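PDB 6GRB: nuclease-like protein from Chaetomium thermophilum, which probably acts as a structure-selective nuclease that resolves four-way DNA junctions and cuts 5'-flaps, this chain holding the nuclease core and the GEN1 C-terminal domain. Local coordinates for residues 64-69 with 154-159. Numbering follows the deposited sequence.
Sequences FVRLLS and RDWSSE
W156 reaches from strand 151-157 to helix 55-70 and meets R66 and L67 through CZ2 and CH2, neighbouring atoms of its benzo ring, approached obliquely. The closest pair of CA atoms, those of R66 and W156, is 11.4 Å apart, and only side-chain atoms meet across that distance; no hydrogen bond crosses it, and about 140 Å² is buried over both sides. In W156 the bond from CA to CB points toward the helix, and CG anti to the backbone N (chi1 -173°) carries the indole on in an extended form. Its CH2 lies 3.6 Å from CD2 of L67 and 3.8 Å from CG of the same leucine, an apolar contact made by one methyl branch and the branch point. The next ring atom, CZ2 of W156, sits 3.9 Å from CD of R66, with the CG of R66 just beyond. R66 bends at chi3 (-63°), and its guanidinium plane stands 76° from the indole plane, which excludes a parallel stack; the methylenes do the touching. With an alanine here instead of W156, a gap would probably open beside L67, the R66 methylenes would lose the ring they pack on and R63 its cation-pi partner. R63 also hydrogen-bonds the W156 carbonyl. In the PIN-type nuclease core, helix 55-70 belongs to the beta-alpha-beta crossover from strand 34-37 to the parallel strand 73-78, where L67 packs on P74 and F76; strand 151-157 lies in the same mixed sheet, with W156 against V169 of the adjacent antiparallel strand 168-173.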
ATOM      1  N   PHE A  64     -11.399   1.955  -3.092  1.00 54.36           N
ATOM      2  CA  PHE A  64     -11.829   1.594  -1.741  1.00 54.25           C
ATOM      3  C   PHE A  64     -12.729   0.358  -1.763  1.00 54.75           C
ATOM      4  O   PHE A  64     -12.645  -0.495  -0.867  1.00 54.63           O
ATOM      5  CB  PHE A  64     -12.542   2.774  -1.067  1.00 54.74           C
ATOM      6  CG  PHE A  64     -11.629   3.884  -0.646  1.00 54.31           C
ATOM      7  CD1 PHE A  64     -10.286   3.873  -0.990  1.00 53.68           C
ATOM      8  CD2 PHE A  64     -12.101   4.934   0.134  1.00 54.84           C
ATOM      9  CE1 PHE A  64      -9.438   4.890  -0.585  1.00 53.54           C
ATOM     10  CE2 PHE A  64     -11.242   5.967   0.560  1.00 54.56           C
ATOM     11  CZ  PHE A  64      -9.916   5.952   0.188  1.00 53.91           C
ATOM     12  N   VAL A  65     -13.600   0.256  -2.778  1.00 55.56           N
ATOM     13  CA  VAL A  65     -14.402  -0.951  -2.981  1.00 56.22           C
ATOM     14  C   VAL A  65     -13.498  -2.138  -3.295  1.00 55.84           C
ATOM     15  O   VAL A  65     -13.722  -3.261  -2.811  1.00 55.92           O
ATOM     16  CB  VAL A  65     -15.446  -0.734  -4.099  1.00 57.34           C
ATOM     17  CG1 VAL A  65     -16.375  -1.958  -4.244  1.00 58.30           C
ATOM     18  CG2 VAL A  65     -16.255   0.530  -3.864  1.00 57.80           C
ATOM     19  N   ARG A  66     -12.452  -1.913  -4.091  1.00 58.05           N
ATOM     20  CA  ARG A  66     -11.508  -2.987  -4.360  1.00 58.05           C
ATOM     21  C   ARG A  66     -10.827  -3.452  -3.073  1.00 56.93           C
ATOM     22  O   ARG A  66     -10.668  -4.660  -2.852  1.00 56.89           O
ATOM     23  CB  ARG A  66     -10.482  -2.552  -5.410  1.00 58.61           C
ATOM     24  CG  ARG A  66      -9.644  -3.720  -5.933  1.00 59.26           C
ATOM     25  CD  ARG A  66      -8.900  -3.387  -7.227  1.00 60.85           C
ATOM     26  NE  ARG A  66      -9.806  -3.084  -8.337  1.00 62.60           N
ATOM     27  CZ  ARG A  66     -10.295  -3.976  -9.205  1.00 64.48           C
ATOM     28  NH1 ARG A  66      -9.961  -5.263  -9.118  1.00 64.40           N
ATOM     29  NH2 ARG A  66     -11.121  -3.578 -10.174  1.00 65.69           N
ATOM     30  N   LEU A  67     -10.455  -2.513  -2.190  1.00 54.92           N
ATOM     31  CA  LEU A  67      -9.883  -2.909  -0.904  1.00 54.35           C
ATOM     32  C   LEU A  67     -10.898  -3.629  -0.024  1.00 54.68           C
ATOM     33  O   LEU A  67     -10.517  -4.468   0.796  1.00 54.52           O
ATOM     34  CB  LEU A  67      -9.326  -1.693  -0.159  1.00 54.11           C
ATOM     35  CG  LEU A  67      -8.090  -0.975  -0.722  1.00 53.91           C
ATOM     36  CD1 LEU A  67      -7.787   0.289   0.105  1.00 53.92           C
ATOM     37  CD2 LEU A  67      -6.857  -1.924  -0.829  1.00 53.82           C
ATOM     38  N   LEU A  68     -12.183  -3.283  -0.144  1.00 56.19           N
ATOM     39  CA  LEU A  68     -13.213  -4.032   0.568  1.00 56.90           C
ATOM     40  C   LEU A  68     -13.188  -5.500   0.177  1.00 56.86           C
ATOM     41  O   LEU A  68     -13.286  -6.378   1.039  1.00 56.94           O
ATOM     42  CB  LEU A  68     -14.592  -3.443   0.294  1.00 57.97           C
ATOM     43  CG  LEU A  68     -15.065  -2.330   1.227  1.00 58.79           C
ATOM     44  CD1 LEU A  68     -16.582  -2.205   1.071  1.00 60.24           C
ATOM     45  CD2 LEU A  68     -14.668  -2.561   2.707  1.00 59.14           C
ATOM     46  N   SER A  69     -13.023  -5.784  -1.123  1.00 57.31           N
ATOM     47  CA  SER A  69     -13.152  -7.146  -1.639  1.00 57.74           C
ATOM     48  C   SER A  69     -11.889  -7.960  -1.469  1.00 57.02           C
ATOM     49  O   SER A  69     -11.956  -9.196  -1.518  1.00 57.24           O
ATOM     50  CB  SER A  69     -13.523  -7.109  -3.116  1.00 58.86           C
ATOM     51  OG  SER A  69     -14.558  -6.154  -3.290  1.00 59.51           O
ATOM     52  N   ARG A 154       4.646  -0.795  -4.276  1.00 57.46           N
ATOM     53  CA  ARG A 154       4.391   0.367  -5.105  1.00 58.16           C
ATOM     54  C   ARG A 154       3.604  -0.081  -6.336  1.00 57.80           C
ATOM     55  O   ARG A 154       3.483  -1.278  -6.623  1.00 57.13           O
ATOM     56  CB  ARG A 154       5.702   1.066  -5.500  1.00 59.84           C
ATOM     57  CG  ARG A 154       6.656   0.168  -6.244  1.00 60.29           C
ATOM     58  CD  ARG A 154       8.013   0.830  -6.563  1.00 62.12           C
ATOM     59  NE  ARG A 154       8.815  -0.061  -7.414  1.00 62.43           N
ATOM     60  CZ  ARG A 154       9.011   0.116  -8.721  1.00 62.87           C
ATOM     61  NH1 ARG A 154       8.492   1.172  -9.338  1.00 63.20           N
ATOM     62  NH2 ARG A 154       9.740  -0.756  -9.406  1.00 63.07           N
ATOM     63  N   ASP A 155       3.062   0.903  -7.060  1.00 59.83           N
ATOM     64  CA  ASP A 155       2.563   0.696  -8.414  1.00 60.12           C
ATOM     65  C   ASP A 155       1.393  -0.287  -8.422  1.00 59.15           C
ATOM     66  O   ASP A 155       1.418  -1.323  -9.092  1.00 58.86           O
ATOM     67  CB  ASP A 155       3.693   0.233  -9.345  1.00 60.64           C
ATOM     68  CG  ASP A 155       3.225   0.032 -10.777  1.00 60.94           C
ATOM     69  OD1 ASP A 155       2.128   0.521 -11.137  1.00 61.12           O
ATOM     70  OD2 ASP A 155       3.973  -0.606 -11.561  1.00 61.14           O
ATOM     71  N   TRP A 156       0.379   0.021  -7.625  1.00 63.41           N
ATOM     72  CA  TRP A 156      -0.873  -0.726  -7.667  1.00 62.85           C
ATOM     73  C   TRP A 156      -1.584  -0.393  -8.977  1.00 64.15           C
ATOM     74  O   TRP A 156      -2.086   0.720  -9.152  1.00 65.18           O
ATOM     75  CB  TRP A 156      -1.726  -0.358  -6.459  1.00 61.88           C
ATOM     76  CG  TRP A 156      -2.955  -1.147  -6.273  1.00 61.01           C
ATOM     77  CD1 TRP A 156      -3.230  -2.407  -6.766  1.00 60.99           C
ATOM     78  CD2 TRP A 156      -4.093  -0.754  -5.509  1.00 59.94           C
ATOM     79  NE1 TRP A 156      -4.483  -2.812  -6.343  1.00 60.33           N
ATOM     80  CE2 TRP A 156      -5.033  -1.816  -5.577  1.00 59.59           C
ATOM     81  CE3 TRP A 156      -4.405   0.380  -4.753  1.00 59.21           C
ATOM     82  CZ2 TRP A 156      -6.265  -1.764  -4.929  1.00 58.68           C
ATOM     83  CZ3 TRP A 156      -5.645   0.430  -4.094  1.00 58.13           C
ATOM     84  CH2 TRP A 156      -6.555  -0.631  -4.194  1.00 57.95           C
ATOM     85  N   SER A 157      -1.624  -1.350  -9.898  1.00 63.84           N
ATOM     86  CA  SER A 157      -2.019  -1.084 -11.273  1.00 64.79           C
ATOM     87  C   SER A 157      -2.289  -2.419 -11.948  1.00 64.50           C
ATOM     88  O   SER A 157      -1.944  -3.486 -11.422  1.00 63.60           O
ATOM     89  CB  SER A 157      -0.924  -0.331 -12.037  1.00 65.31           C
ATOM     90  OG  SER A 157       0.243  -1.154 -12.139  1.00 64.83           O
ATOM     91  N   SER A 158      -2.874  -2.335 -13.149  1.00 69.45           N
ATOM     92  CA  SER A 158      -3.103  -3.500 -13.990  1.00 69.41           C
ATOM     93  C   SER A 158      -1.786  -4.182 -14.335  1.00 68.95           C
ATOM     94  O   SER A 158      -0.706  -3.597 -14.257  1.00 68.96           O
ATOM     95  CB  SER A 158      -3.812  -3.096 -15.282  1.00 70.35           C
ATOM     96  OG  SER A 158      -2.961  -2.282 -16.078  1.00 70.75           O
ATOM     97  N   GLU A 159      -1.886  -5.431 -14.757  1.00 72.14           N
ATOM     98  CA  GLU A 159      -0.696  -6.249 -14.911  1.00 71.72           C
ATOM     99  C   GLU A 159      -0.369  -6.499 -16.396  1.00 72.42           C
ATOM    100  O   GLU A 159      -1.143  -7.110 -17.149  1.00 72.70           O
ATOM    101  CB  GLU A 159      -0.876  -7.566 -14.139  1.00 70.89           C
ATOM    102  CG  GLU A 159       0.096  -8.684 -14.490  1.00 70.69           C
ATOM    103  CD  GLU A 159       1.518  -8.486 -13.953  1.00 70.50           C
ATOM    104  OE1 GLU A 159       2.198  -9.521 -13.687  1.00 70.21           O
ATOM    105  OE2 GLU A 159       1.961  -7.318 -13.821  1.00 70.80           O
TER